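Local coordinates for protein adenosylmethionine-8-amino-7-oxononanoate aminotransferase (PDB 6ZHK) that probably transfers the amino group of S-adenosylmethionine to 8-amino-7-oxononanoate on the biotin pathway, using pyridoxal 5'-phosphate as cofactor, at residues A[12-17]-A[49-54]; A[21-24]-A[30-33]; A[37-40]-A[46-49]; A[55-60]-A[67-72]; A[424-429]-A[457-462]. One frame throughout, in Å; residues are numbered along the deposited sequence. Where two conformers were deposited one is given.

Contacts 1 to 4 follow the first 72 residues, and contact 5 returns from the C-terminal end of the chain to join them. Contact 3 is central: it shares Asp49 with contact 1, their centres about 8 Å apart, and sits about 11 Å from the centre of contact 4. Strands 38-43, 46-49, 54-57 and 428-429 form one mixed sheet touched by contacts 1, 3, 4 and 5, so both ends of the sequence are built into one unit. Contact 2 lies beside the sheet, and Asp17 of helix 10-20 hydrogen-bonds to both its aromatic side chains. Contacts 1 to 3 meet the second subunit broadly, contacts 4 and 5 by one residue each: this is dimer interface.

Contact 1. Residues A[12-17]-A[49-54]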
# COMPACT_ATOMS: atom_id res chain seq x y z
N LEU A 12 29.64 -9.00 -2.52
CA LEU A 12 29.19 -7.81 -1.80
C LEU A 12 27.66 -7.69 -1.87
O LEU A 12 27.05 -7.29 -0.87
CB LEU A 12 29.85 -6.57 -2.39
CG LEU A 12 31.02 -5.95 -1.62
CD1 LEU A 12 31.26 -4.55 -2.16
CD2 LEU A 12 30.76 -5.88 -0.12
N LEU A 13 27.05 -7.96 -3.04
CA LEU A 13 25.59 -7.91 -3.19
C LEU A 13 24.96 -8.88 -2.20
O LEU A 13 24.02 -8.51 -1.50
CB LEU A 13 25.11 -8.25 -4.60
CG LEU A 13 25.31 -7.17 -5.67
CD1 LEU A 13 24.88 -7.67 -7.06
CD2 LEU A 13 24.57 -5.86 -5.32
N GLU A 14 25.47 -10.11 -2.14
CA GLU A 14 24.95 -11.13 -1.24
C GLU A 14 25.06 -10.65 0.21
O GLU A 14 24.11 -10.77 1.00
CB GLU A 14 25.69 -12.47 -1.42
CG GLU A 14 25.14 -13.24 -2.60
CD GLU A 14 26.14 -14.17 -3.28
OE1 GLU A 14 26.88 -14.85 -2.53
OE2 GLU A 14 26.17 -14.20 -4.54
N LYS A 15 26.21 -10.05 0.53
CA LYS A 15 26.45 -9.61 1.89
C LYS A 15 25.50 -8.48 2.25
O LYS A 15 24.94 -8.48 3.34
CB LYS A 15 27.90 -9.18 2.10
CG LYS A 15 28.22 -8.77 3.54
CD LYS A 15 28.70 -7.33 3.76
CE LYS A 15 30.14 -7.23 4.23
NZ LYS A 15 30.42 -8.19 5.33
N TRP A 16 25.34 -7.51 1.35
CA TRP A 16 24.51 -6.33 1.61
C TRP A 16 23.06 -6.77 1.74
O TRP A 16 22.31 -6.29 2.59
CB TRP A 16 24.68 -5.30 0.48
CG TRP A 16 26.00 -4.59 0.47
CD1 TRP A 16 26.97 -4.58 1.45
CD2 TRP A 16 26.47 -3.69 -0.55
NE1 TRP A 16 28.02 -3.79 1.09
CE2 TRP A 16 27.74 -3.22 -0.12
CE3 TRP A 16 25.96 -3.26 -1.77
CZ2 TRP A 16 28.47 -2.33 -0.89
CZ3 TRP A 16 26.69 -2.37 -2.53
CH2 TRP A 16 27.92 -1.91 -2.09
N ASP A 17 22.66 -7.72 0.91
CA ASP A 17 21.32 -8.26 0.97
C ASP A 17 21.02 -8.76 2.39
O ASP A 17 19.99 -8.45 2.99
CB ASP A 17 21.17 -9.35 -0.08
CG ASP A 17 19.77 -9.88 -0.26
OD1 ASP A 17 18.77 -9.03 -0.14
OD2 ASP A 17 19.65 -11.12 -0.51
N ASP A 49 19.38 -14.82 -12.64
CA ASP A 49 20.11 -14.37 -11.49
C ASP A 49 21.42 -13.68 -11.86
O ASP A 49 21.78 -13.58 -13.03
CB ASP A 49 20.22 -15.44 -10.41
CG ASP A 49 21.30 -16.47 -10.68
OD1 ASP A 49 21.96 -16.34 -11.73
OD2 ASP A 49 21.42 -17.40 -9.86
N ILE A 50 22.11 -13.21 -10.84
CA ILE A 50 23.31 -12.42 -10.99
C ILE A 50 24.45 -13.33 -11.46
O ILE A 50 25.51 -12.80 -11.79
CB ILE A 50 23.67 -11.72 -9.66
CG1 ILE A 50 23.93 -12.73 -8.52
CG2 ILE A 50 22.65 -10.62 -9.29
CD1 ILE A 50 24.43 -12.10 -7.19
N TYR A 51 24.23 -14.65 -11.51
CA TYR A 51 25.20 -15.62 -12.06
C TYR A 51 24.86 -15.93 -13.53
O TYR A 51 25.61 -16.61 -14.24
CB TYR A 51 25.27 -16.88 -11.19
CG TYR A 51 25.83 -16.59 -9.82
CD1 TYR A 51 27.18 -16.28 -9.66
CD2 TYR A 51 24.99 -16.38 -8.74
CE1 TYR A 51 27.71 -15.92 -8.44
CE2 TYR A 51 25.51 -16.04 -7.50
CZ TYR A 51 26.86 -15.79 -7.35
OH TYR A 51 27.40 -15.45 -6.16
N GLY A 52 23.74 -15.37 -14.01
CA GLY A 52 23.32 -15.57 -15.37
C GLY A 52 22.47 -16.83 -15.54
O GLY A 52 22.17 -17.19 -16.66
N ASN A 53 22.16 -17.51 -14.43
CA ASN A 53 21.33 -18.71 -14.44
C ASN A 53 19.84 -18.36 -14.61
O ASN A 53 19.36 -17.37 -14.07
CB ASN A 53 21.55 -19.45 -13.13
CG ASN A 53 22.97 -19.96 -13.02
OD1 ASN A 53 23.50 -20.48 -13.99
ND2 ASN A 53 23.60 -19.72 -11.90
N LYS A 54 19.09 -19.20 -15.31
CA LYS A 54 17.69 -18.94 -15.60
C LYS A 54 16.80 -19.93 -14.83
O LYS A 54 17.13 -21.14 -14.68
CB LYS A 54 17.42 -19.15 -17.10
CG LYS A 54 18.17 -18.23 -18.07
CD LYS A 54 17.85 -18.57 -19.55
CE LYS A 54 18.43 -17.66 -20.62
NZ LYS A 54 19.89 -17.48 -20.41
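Glu14 reaches from helix 12-17 to the turn at 49-54 and meets Tyr51 there. Its CB already points at the turn, and with CG anti to the carbonyl carbon (chi1 -81°) and the chain extended beyond, the carboxylate is delivered to the phenol. CD comes within 3.4 Å of Tyr51 OH, and OE1 stays further off, 3.7 Å from the same Tyr51 OH. OE2 does the work: it accepts a hydrogen bond from Tyr51 OH at the edge of the ring, modelled at a very short 2.4 Å, a length to be taken with caution. The two side chains approach from opposite directions, with carboxylate and ring planes 53° apart. Glu14 OE2 also lies 3.8 Å from Ile50 CD1, while Leu13 CD1 makes a looser apolar contact with Ile50 CG2 at 4.3 Å. Behind Tyr51, Asp49 fixes the loop: its OD1 takes Tyr51 N at 2.8 Å and Asn53 N at 2.9 Å, the two donors coming from opposite faces of the carboxylate. Leu13 and Ile50 also pack on Leu100 and Val96 of the second subunit. This is an Asx turn combined with a type I turn, closing the beta hairpin of strands 46-49 and 54-57 against helix 10-20.

Contact 2. Residues A[21-24]-A[30-33]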
# COMPACT_ATOMS: atom_id res chain seq x y z
N ILE A 21 18.73 -5.75 4.44
CA ILE A 21 17.31 -5.90 4.14
C ILE A 21 16.63 -6.86 5.11
O ILE A 21 17.08 -8.02 5.28
CB ILE A 21 17.09 -6.36 2.70
CG1 ILE A 21 17.65 -5.33 1.73
CG2 ILE A 21 15.59 -6.69 2.46
CD1 ILE A 21 17.38 -5.66 0.22
N TRP A 22 15.57 -6.37 5.76
CA TRP A 22 14.67 -7.26 6.47
C TRP A 22 13.63 -7.74 5.45
O TRP A 22 12.75 -6.97 5.05
CB TRP A 22 14.04 -6.47 7.64
CG TRP A 22 13.29 -7.29 8.65
CD1 TRP A 22 12.69 -8.51 8.49
CD2 TRP A 22 12.94 -6.85 9.96
NE1 TRP A 22 12.07 -8.89 9.65
CE2 TRP A 22 12.21 -7.90 10.58
CE3 TRP A 22 13.22 -5.71 10.70
CZ2 TRP A 22 11.71 -7.81 11.87
CZ3 TRP A 22 12.74 -5.62 12.00
CH2 TRP A 22 12.05 -6.68 12.59
N HIS A 23 13.78 -9.00 5.03
CA HIS A 23 12.95 -9.51 3.94
C HIS A 23 11.56 -9.83 4.44
O HIS A 23 11.37 -10.16 5.61
CB HIS A 23 13.57 -10.79 3.35
CG HIS A 23 14.70 -10.49 2.41
ND1 HIS A 23 14.56 -10.69 1.05
CD2 HIS A 23 15.94 -9.99 2.63
CE1 HIS A 23 15.68 -10.32 0.42
NE2 HIS A 23 16.57 -9.89 1.40
N PRO A 24 10.53 -9.71 3.56
CA PRO A 24 9.15 -10.06 3.91
C PRO A 24 9.05 -11.60 4.07
O PRO A 24 9.70 -12.34 3.33
CB PRO A 24 8.37 -9.62 2.65
CG PRO A 24 9.40 -9.65 1.47
CD PRO A 24 10.67 -9.18 2.18
N GLU A 30 17.80 -17.89 8.90
CA GLU A 30 18.02 -18.94 7.93
C GLU A 30 18.41 -18.36 6.59
O GLU A 30 19.24 -18.94 5.90
CB GLU A 30 16.78 -19.82 7.83
CG GLU A 30 16.74 -20.62 9.10
CD GLU A 30 15.80 -21.78 9.07
OE1 GLU A 30 15.14 -21.99 8.00
OE2 GLU A 30 15.73 -22.48 10.12
N TYR A 31 17.81 -17.24 6.22
CA TYR A 31 18.14 -16.61 4.96
C TYR A 31 19.62 -16.22 4.96
O TYR A 31 20.32 -16.37 3.96
CB TYR A 31 17.18 -15.40 4.80
CG TYR A 31 17.29 -14.71 3.46
CD1 TYR A 31 16.54 -15.15 2.38
CD2 TYR A 31 18.11 -13.60 3.29
CE1 TYR A 31 16.61 -14.51 1.14
CE2 TYR A 31 18.24 -13.00 2.04
CZ TYR A 31 17.46 -13.44 0.97
OH TYR A 31 17.60 -12.86 -0.27
N ARG A 32 20.11 -15.73 6.09
CA ARG A 32 21.50 -15.30 6.15
C ARG A 32 22.47 -16.48 6.05
O ARG A 32 23.63 -16.25 5.71
CB ARG A 32 21.80 -14.58 7.45
CG ARG A 32 21.29 -13.15 7.43
CD ARG A 32 21.12 -12.84 8.90
NE ARG A 32 21.37 -11.41 8.87
CZ ARG A 32 21.52 -10.64 9.93
NH1 ARG A 32 21.53 -11.16 11.15
NH2 ARG A 32 21.71 -9.35 9.73
N GLU A 33 21.99 -17.70 6.31
CA GLU A 33 22.87 -18.87 6.23
C GLU A 33 22.89 -19.43 4.82
O GLU A 33 23.80 -20.18 4.49
CB GLU A 33 22.45 -19.96 7.20
CG GLU A 33 22.93 -19.65 8.60
CD GLU A 33 22.18 -20.42 9.68
OE1 GLU A 33 21.20 -21.17 9.35
OE2 GLU A 33 22.57 -20.25 10.85
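His23 and Tyr31 each lie over one face of the other's ring, the planes tilted into a wedge. The centroids are 4.3 Å apart and the planes open by 35°, so the pair is oblique. Packing is tight at the outer end of the wedge: His23 CE1 sits 3.3 Å from Tyr31 OH, and His23 NE2 is 3.6 Å from Tyr31 CE2. Towards the root of the imidazole the rings separate, and His23 CG rides 4.2 Å above the tyrosine plane, near its rim. Tyr31 swings its ring over there because CG is anti to the backbone N (chi1 -174°). Both rings belong to a helix-loop-helix unit, helix 10-20 turning through 21-27 into helix 28-33, and the same loop carries Tyr25, a predicted substrate-recognition residue whose side chain is about 7 Å from that of His23. The polar ends are held from outside: Asp17 takes His23 NE2 with one carboxylate oxygen and Tyr31 OH with the other, and His23 ND1 bonds to Leu90 O of the second subunit. An acceptor at each nitrogen would be consistent with a positively charged imidazole. Away from the pair the segment loosens: Glu33 is exposed, and Glu30 bonds Lys414 and the backbone of Phe327 of the second subunit.

Contact 3. Residues A[37-40]-A[46-49]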
# COMPACT_ATOMS: atom_id res chain seq x y z
N LEU A 37 18.57 -16.76 -4.25
CA LEU A 37 18.48 -16.27 -5.62
C LEU A 37 18.44 -14.75 -5.54
O LEU A 37 17.62 -14.23 -4.77
CB LEU A 37 17.13 -16.79 -6.11
CG LEU A 37 16.90 -17.08 -7.58
CD1 LEU A 37 17.91 -18.07 -8.13
CD2 LEU A 37 15.50 -17.65 -7.70
N ILE A 38 19.35 -14.10 -6.28
CA ILE A 38 19.37 -12.64 -6.42
C ILE A 38 19.13 -12.34 -7.89
O ILE A 38 19.94 -12.69 -8.75
CB ILE A 38 20.65 -11.96 -5.87
CG1 ILE A 38 20.90 -12.28 -4.40
CG2 ILE A 38 20.58 -10.44 -6.12
CD1 ILE A 38 19.75 -11.91 -3.49
N ILE A 39 17.96 -11.77 -8.20
CA ILE A 39 17.56 -11.66 -9.59
C ILE A 39 18.08 -10.35 -10.16
O ILE A 39 18.04 -9.31 -9.51
CB ILE A 39 16.02 -11.84 -9.71
CG1 ILE A 39 15.56 -13.21 -9.22
CG2 ILE A 39 15.58 -11.55 -11.14
CD1 ILE A 39 16.37 -14.40 -9.84
N GLU A 40 18.55 -10.42 -11.41
CA GLU A 40 19.18 -9.29 -12.10
C GLU A 40 18.39 -8.88 -13.33
O GLU A 40 18.39 -7.72 -13.72
CB GLU A 40 20.65 -9.59 -12.44
CG GLU A 40 21.47 -8.28 -12.54
CD GLU A 40 21.74 -7.90 -13.97
OE1 GLU A 40 22.33 -6.80 -14.21
OE2 GLU A 40 21.37 -8.70 -14.84
N TYR A 46 11.17 -16.48 -17.47
CA TYR A 46 12.35 -16.88 -16.71
C TYR A 46 12.99 -15.70 -15.97
O TYR A 46 13.11 -14.62 -16.51
CB TYR A 46 13.43 -17.42 -17.67
CG TYR A 46 13.03 -18.77 -18.17
CD1 TYR A 46 12.13 -18.90 -19.23
CD2 TYR A 46 13.47 -19.90 -17.51
CE1 TYR A 46 11.68 -20.17 -19.59
CE2 TYR A 46 13.07 -21.18 -17.90
CZ TYR A 46 12.18 -21.30 -18.95
OH TYR A 46 11.79 -22.59 -19.22
N LEU A 47 13.30 -15.94 -14.69
CA LEU A 47 14.06 -15.03 -13.84
C LEU A 47 15.54 -15.36 -14.08
O LEU A 47 15.92 -16.54 -14.07
CB LEU A 47 13.70 -15.39 -12.40
CG LEU A 47 12.24 -15.09 -12.05
CD1 LEU A 47 11.79 -15.84 -10.78
CD2 LEU A 47 12.02 -13.55 -11.92
N ILE A 48 16.37 -14.33 -14.24
CA ILE A 48 17.79 -14.55 -14.47
C ILE A 48 18.57 -13.97 -13.30
O ILE A 48 18.41 -12.79 -13.01
CB ILE A 48 18.19 -13.87 -15.81
CG1 ILE A 48 17.32 -14.44 -16.95
CG2 ILE A 48 19.69 -14.05 -16.07
CD1 ILE A 48 17.66 -13.90 -18.36
N ASP A 49 19.38 -14.82 -12.64
CA ASP A 49 20.11 -14.37 -11.49
C ASP A 49 21.42 -13.68 -11.86
O ASP A 49 21.78 -13.58 -13.03
CB ASP A 49 20.22 -15.44 -10.41
CG ASP A 49 21.30 -16.47 -10.68
OD1 ASP A 49 21.96 -16.34 -11.73
OD2 ASP A 49 21.42 -17.40 -9.86
O HOH W 1 21.74 -15.49 -7.27
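The flat groups meeting between Glu40 and Ile48 are peptides: Glu40 N bonds Ile48 O in the carbonyl plane, 2.9 Å away and nearly straight, with 173° at the hydrogen. The other flat group is the carboxylate of Asp49. Leu37 CD1 approaches its OD2 at 4.0 Å from one side of the plane, and a water, tilted well out of the plane on the other side, donates to Asp49 OD2 at 3.2 Å. The same water accepts from Ile38 N at 2.9 Å, so it links that backbone N-H to the Asp49 carboxylate; the other oxygen, OD1, is engaged within the following turn. Ile39 and Asp49 form an antiparallel, non-hydrogen-bonded pair whose side chains diverge, and beside it Asp49 CA makes a CA-H...O contact with Ile38 O at 3.2 Å. Ile39 supplies most of the apolar touch. Its CG1 branch lies anti to the carbonyl carbon (chi1 -61°), which brings CD1 to 3.8 Å from Leu47 CB and 4.0 Å from Asp49 CB, while its CG2 leans on the Ile48 carbonyl oxygen. Glu40 forms a salt bridge with Lys84 of the second subunit. With the short segment axes 103° apart, this is a strongly twisted beta hairpin, and parallel pairing of Ile38 and Ile39 with a strand of the second subunit carries its sheet across the dimer interface.

Contact 4. Residues A[55-60]-A[67-72]; sequences YLDAVS and FGHSRK
Asp57 OD2 is held by two side chains, His69 NE2 across the contact and Ser61 OG. The His69 NE2 to Asp57 OD2 bond measures 2.7 Å, with 154° at the hydrogen, and it uses the anti lone pair of the carboxylate. Imidazole and carboxylate are nearly coplanar, and OD2 lies only 4° out of the ring plane at the edge of His69, with the ring's CE1 3.4 Å from the same Asp57 OD2. Asp57 can reach because its CG stands anti to the backbone N (chi1 -169°), which directs the carboxylate towards the 67-72 loop. Both side chains are buried, and each packs on Leu47; His69 also touches His87 of the second subunit. With a phenylalanine at His69 the N-H is gone, and Asp57 would probably be left with a buried, poorly compensated carboxylate, its rotation less firmly set. The backbone turns sharply here: Asp57 centres an inverse gamma turn and opens a type I turn, closed by Ser60 N to Asp57 O at 3.1 Å. A buried His-carboxylate bond ties the end of strand 54-57 to the loop before helix 72-82, the side chain of Asp57 lying about 8 Å from that of Arg431, a predicted substrate-binding residue.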
# COMPACT_ATOMS: atom_id res chain seq x y z
N TYR A 55 15.68 -19.40 -14.31
CA TYR A 55 14.72 -20.15 -13.51
C TYR A 55 13.31 -19.88 -14.00
O TYR A 55 12.93 -18.73 -14.13
CB TYR A 55 14.89 -19.76 -12.04
CG TYR A 55 16.28 -20.05 -11.55
CD1 TYR A 55 16.61 -21.33 -11.10
CD2 TYR A 55 17.26 -19.07 -11.55
CE1 TYR A 55 17.91 -21.64 -10.69
CE2 TYR A 55 18.54 -19.36 -11.09
CZ TYR A 55 18.85 -20.63 -10.64
OH TYR A 55 20.12 -20.94 -10.21
N LEU A 56 12.58 -20.94 -14.36
CA LEU A 56 11.19 -20.76 -14.75
C LEU A 56 10.42 -20.19 -13.56
O LEU A 56 10.45 -20.76 -12.47
CB LEU A 56 10.64 -22.14 -15.13
CG LEU A 56 9.19 -22.19 -15.63
CD1 LEU A 56 9.04 -21.41 -16.93
CD2 LEU A 56 8.84 -23.64 -15.90
N ASP A 57 9.65 -19.13 -13.79
CA ASP A 57 8.95 -18.48 -12.68
C ASP A 57 7.60 -19.19 -12.43
O ASP A 57 6.54 -18.74 -12.83
CB ASP A 57 8.76 -17.02 -13.02
CG ASP A 57 8.28 -16.14 -11.86
OD1 ASP A 57 7.96 -16.69 -10.77
OD2 ASP A 57 8.22 -14.94 -12.09
N ALA A 58 7.68 -20.32 -11.74
CA ALA A 58 6.56 -21.25 -11.66
C ALA A 58 5.53 -20.73 -10.65
O ALA A 58 4.41 -21.23 -10.67
CB ALA A 58 7.10 -22.62 -11.24
N VAL A 59 5.87 -19.67 -9.88
CA VAL A 59 4.90 -19.03 -9.00
C VAL A 59 4.58 -17.59 -9.43
O VAL A 59 3.99 -16.79 -8.66
CB VAL A 59 5.28 -19.14 -7.51
CG1 VAL A 59 5.14 -20.57 -6.96
CG2 VAL A 59 6.68 -18.54 -7.19
N SER A 60 5.03 -17.22 -10.63
CA SER A 60 4.74 -15.90 -11.18
C SER A 60 5.14 -14.79 -10.23
O SER A 60 4.41 -13.81 -10.12
CB SER A 60 3.28 -15.80 -11.52
OG SER A 60 3.00 -16.64 -12.63
N PHE A 67 2.46 -12.36 -18.02
CA PHE A 67 2.88 -12.53 -19.41
C PHE A 67 4.39 -12.63 -19.56
O PHE A 67 4.90 -12.47 -20.69
CB PHE A 67 2.35 -11.36 -20.24
CG PHE A 67 0.85 -11.33 -20.28
CD1 PHE A 67 0.12 -12.46 -20.66
CD2 PHE A 67 0.18 -10.15 -19.95
CE1 PHE A 67 -1.26 -12.43 -20.67
CE2 PHE A 67 -1.20 -10.12 -19.98
CZ PHE A 67 -1.92 -11.24 -20.36
N GLY A 68 5.09 -12.90 -18.47
CA GLY A 68 6.54 -13.01 -18.56
C GLY A 68 7.20 -11.71 -18.11
O GLY A 68 6.48 -10.75 -17.80
N HIS A 69 8.53 -11.68 -18.12
CA HIS A 69 9.32 -10.59 -17.58
C HIS A 69 9.87 -9.66 -18.66
O HIS A 69 10.64 -8.74 -18.32
CB HIS A 69 10.45 -11.14 -16.70
CG HIS A 69 9.93 -11.81 -15.48
ND1 HIS A 69 9.51 -11.07 -14.35
CD2 HIS A 69 9.70 -13.11 -15.21
CE1 HIS A 69 9.16 -11.93 -13.42
NE2 HIS A 69 9.22 -13.18 -13.93
N SER A 70 9.47 -9.86 -19.92
CA SER A 70 9.99 -8.97 -20.97
C SER A 70 8.88 -8.68 -21.99
O SER A 70 9.07 -8.70 -23.20
CB SER A 70 11.23 -9.58 -21.61
OG SER A 70 10.87 -10.85 -22.16
N ARG A 71 7.70 -8.37 -21.48
CA ARG A 71 6.56 -8.17 -22.35
C ARG A 71 6.59 -6.74 -22.86
O ARG A 71 6.41 -5.82 -22.08
CB ARG A 71 5.25 -8.49 -21.63
CG ARG A 71 4.06 -8.43 -22.57
CD ARG A 71 4.02 -9.71 -23.38
NE ARG A 71 3.11 -9.43 -24.48
CZ ARG A 71 2.31 -10.33 -25.03
NH1 ARG A 71 2.31 -11.58 -24.58
NH2 ARG A 71 1.51 -9.99 -26.04
N LYS A 72 6.80 -6.55 -24.18
CA LYS A 72 7.15 -5.23 -24.70
C LYS A 72 6.04 -4.19 -24.52
O LYS A 72 6.36 -3.04 -24.21
CB LYS A 72 7.54 -5.27 -26.19
CG LYS A 72 8.88 -5.96 -26.46

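Contact 5. Residues A[424-429]-A[457-462]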
# COMPACT_ATOMS: atom_id res chain seq x y z
N LEU A 424 14.91 -26.05 -7.81
CA LEU A 424 15.82 -24.99 -8.19
C LEU A 424 16.99 -25.56 -8.99
O LEU A 424 17.45 -24.94 -9.97
CB LEU A 424 16.29 -24.22 -6.94
CG LEU A 424 16.77 -22.79 -7.21
CD1 LEU A 424 15.64 -21.87 -7.66
CD2 LEU A 424 17.57 -22.20 -6.05
N GLU A 425 17.44 -26.77 -8.62
CA GLU A 425 18.50 -27.45 -9.38
C GLU A 425 18.07 -27.74 -10.82
O GLU A 425 18.91 -27.90 -11.71
CB GLU A 425 18.89 -28.78 -8.72
CG GLU A 425 19.56 -28.64 -7.37
CD GLU A 425 19.61 -29.95 -6.58
OE1 GLU A 425 19.08 -31.01 -7.06
OE2 GLU A 425 20.19 -29.92 -5.49
N LYS A 426 16.75 -27.92 -11.04
CA LYS A 426 16.21 -28.21 -12.35
C LYS A 426 15.80 -26.93 -13.07
O LYS A 426 15.14 -27.01 -14.09
CB LYS A 426 15.05 -29.21 -12.26
CG LYS A 426 15.37 -30.49 -11.48
CD LYS A 426 14.17 -31.34 -11.18
CE LYS A 426 14.50 -32.53 -10.30
NZ LYS A 426 15.56 -33.32 -10.95
N GLY A 427 16.23 -25.76 -12.57
CA GLY A 427 15.97 -24.52 -13.32
C GLY A 427 14.53 -24.01 -13.13
O GLY A 427 14.00 -23.38 -14.03
N ILE A 428 13.91 -24.30 -11.96
CA ILE A 428 12.55 -23.87 -11.67
C ILE A 428 12.50 -23.21 -10.30
O ILE A 428 12.99 -23.76 -9.29
CB ILE A 428 11.57 -25.06 -11.70
CG1 ILE A 428 11.49 -25.70 -13.09
CG2 ILE A 428 10.19 -24.60 -11.12
CD1 ILE A 428 10.82 -27.08 -13.10
N TYR A 429 11.81 -22.06 -10.22
CA TYR A 429 11.64 -21.34 -8.97
C TYR A 429 10.21 -21.61 -8.52
O TYR A 429 9.25 -21.29 -9.24
CB TYR A 429 11.77 -19.81 -9.17
CG TYR A 429 11.39 -19.06 -7.91
CD1 TYR A 429 11.98 -19.34 -6.69
CD2 TYR A 429 10.45 -18.04 -7.97
CE1 TYR A 429 11.62 -18.66 -5.51
CE2 TYR A 429 10.09 -17.33 -6.83
CZ TYR A 429 10.67 -17.65 -5.61
OH TYR A 429 10.18 -16.97 -4.52
N LEU A 457 8.64 -31.74 -11.34
CA LEU A 457 8.06 -31.81 -10.00
C LEU A 457 7.97 -33.27 -9.52
O LEU A 457 8.24 -33.61 -8.35
CB LEU A 457 6.69 -31.11 -10.02
CG LEU A 457 5.98 -30.95 -8.67
CD1 LEU A 457 6.83 -30.22 -7.63
CD2 LEU A 457 4.64 -30.26 -8.84
N TYR A 458 7.58 -34.13 -10.45
CA TYR A 458 7.53 -35.57 -10.20
C TYR A 458 8.88 -36.09 -9.67
O TYR A 458 8.95 -36.72 -8.62
CB TYR A 458 7.06 -36.28 -11.48
CG TYR A 458 6.96 -37.80 -11.36
CD1 TYR A 458 8.04 -38.64 -11.58
CD2 TYR A 458 5.73 -38.39 -11.07
CE1 TYR A 458 7.90 -40.03 -11.51
CE2 TYR A 458 5.57 -39.77 -10.99
CZ TYR A 458 6.67 -40.59 -11.20
OH TYR A 458 6.45 -41.95 -11.11
N GLU A 459 9.97 -35.77 -10.35
CA GLU A 459 11.32 -36.16 -9.95
C GLU A 459 11.74 -35.44 -8.67
O GLU A 459 12.42 -36.01 -7.83
CB GLU A 459 12.33 -35.69 -11.00
CG GLU A 459 12.24 -36.37 -12.35
CD GLU A 459 13.16 -35.72 -13.37
OE1 GLU A 459 13.94 -34.79 -13.01
OE2 GLU A 459 13.16 -36.20 -14.52
N ALA A 460 11.37 -34.15 -8.52
CA ALA A 460 11.83 -33.39 -7.36
C ALA A 460 11.24 -33.98 -6.08
O ALA A 460 11.91 -34.02 -5.04
CB ALA A 460 11.45 -31.92 -7.55
N ILE A 461 9.97 -34.42 -6.18
CA ILE A 461 9.27 -34.95 -5.03
C ILE A 461 9.93 -36.28 -4.67
O ILE A 461 10.14 -36.52 -3.49
CB ILE A 461 7.77 -35.04 -5.30
CG1 ILE A 461 7.16 -33.62 -5.37
CG2 ILE A 461 7.09 -35.89 -4.24
CD1 ILE A 461 5.68 -33.67 -5.79
N LYS A 462 10.34 -37.05 -5.69
CA LYS A 462 11.02 -38.33 -5.48
C LYS A 462 12.41 -38.15 -4.88
O LYS A 462 12.84 -39.00 -4.12
CB LYS A 462 11.06 -39.16 -6.75
CG LYS A 462 9.69 -39.74 -7.05
CD LYS A 462 9.61 -40.51 -8.35
CE LYS A 462 10.31 -41.84 -8.27
NZ LYS A 462 9.93 -42.67 -9.44
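Lys426 NZ and Glu459 OE1 form a salt bridge with a hydrogen bond of 3.0 Å, the ammonium meeting the oxygen nearly along its C-O axis. Lys426 runs extended from CB to CE and bends only at its last torsion (chi4 -56°), which turns NZ along the flank of helix 457-462. NZ also forms a salt bridge with Glu463, its stronger partner, one helical turn after Glu459, so the ammonium is clasped by two carboxylates, and the paired charges would be expected to offset one another.

Van der Waals contact comes from CE of the same lysine. Lys426 CE lies 3.9 Å from Glu459 CB and 4.2 Å from Ala460 CB. The neighbouring Ile428 faces the same helix and settles on Leu453 and Ala456. An alanine in place of Lys426 would remove both the charge and the chain, and is likely to leave Glu459 and Glu463 without their shared cation and the surface of Ala460 less well covered.

Backbone bonds shape the turn that carries the lysine. Helix 415-425 ends in a Schellman motif: Gly427 N bonds Leu424 O at 3.0 Å, Ile428 N returns to Leu423 O, and Gly427, with phi at 79°, is the C-prime residue. Lys426 O is also held by Tyr452 OH. The chain then enters strand 428-429, which pairs with strand 54-57, giving a helix-turn-strand connection whose turn is pinned to the C-terminal helix 447-463.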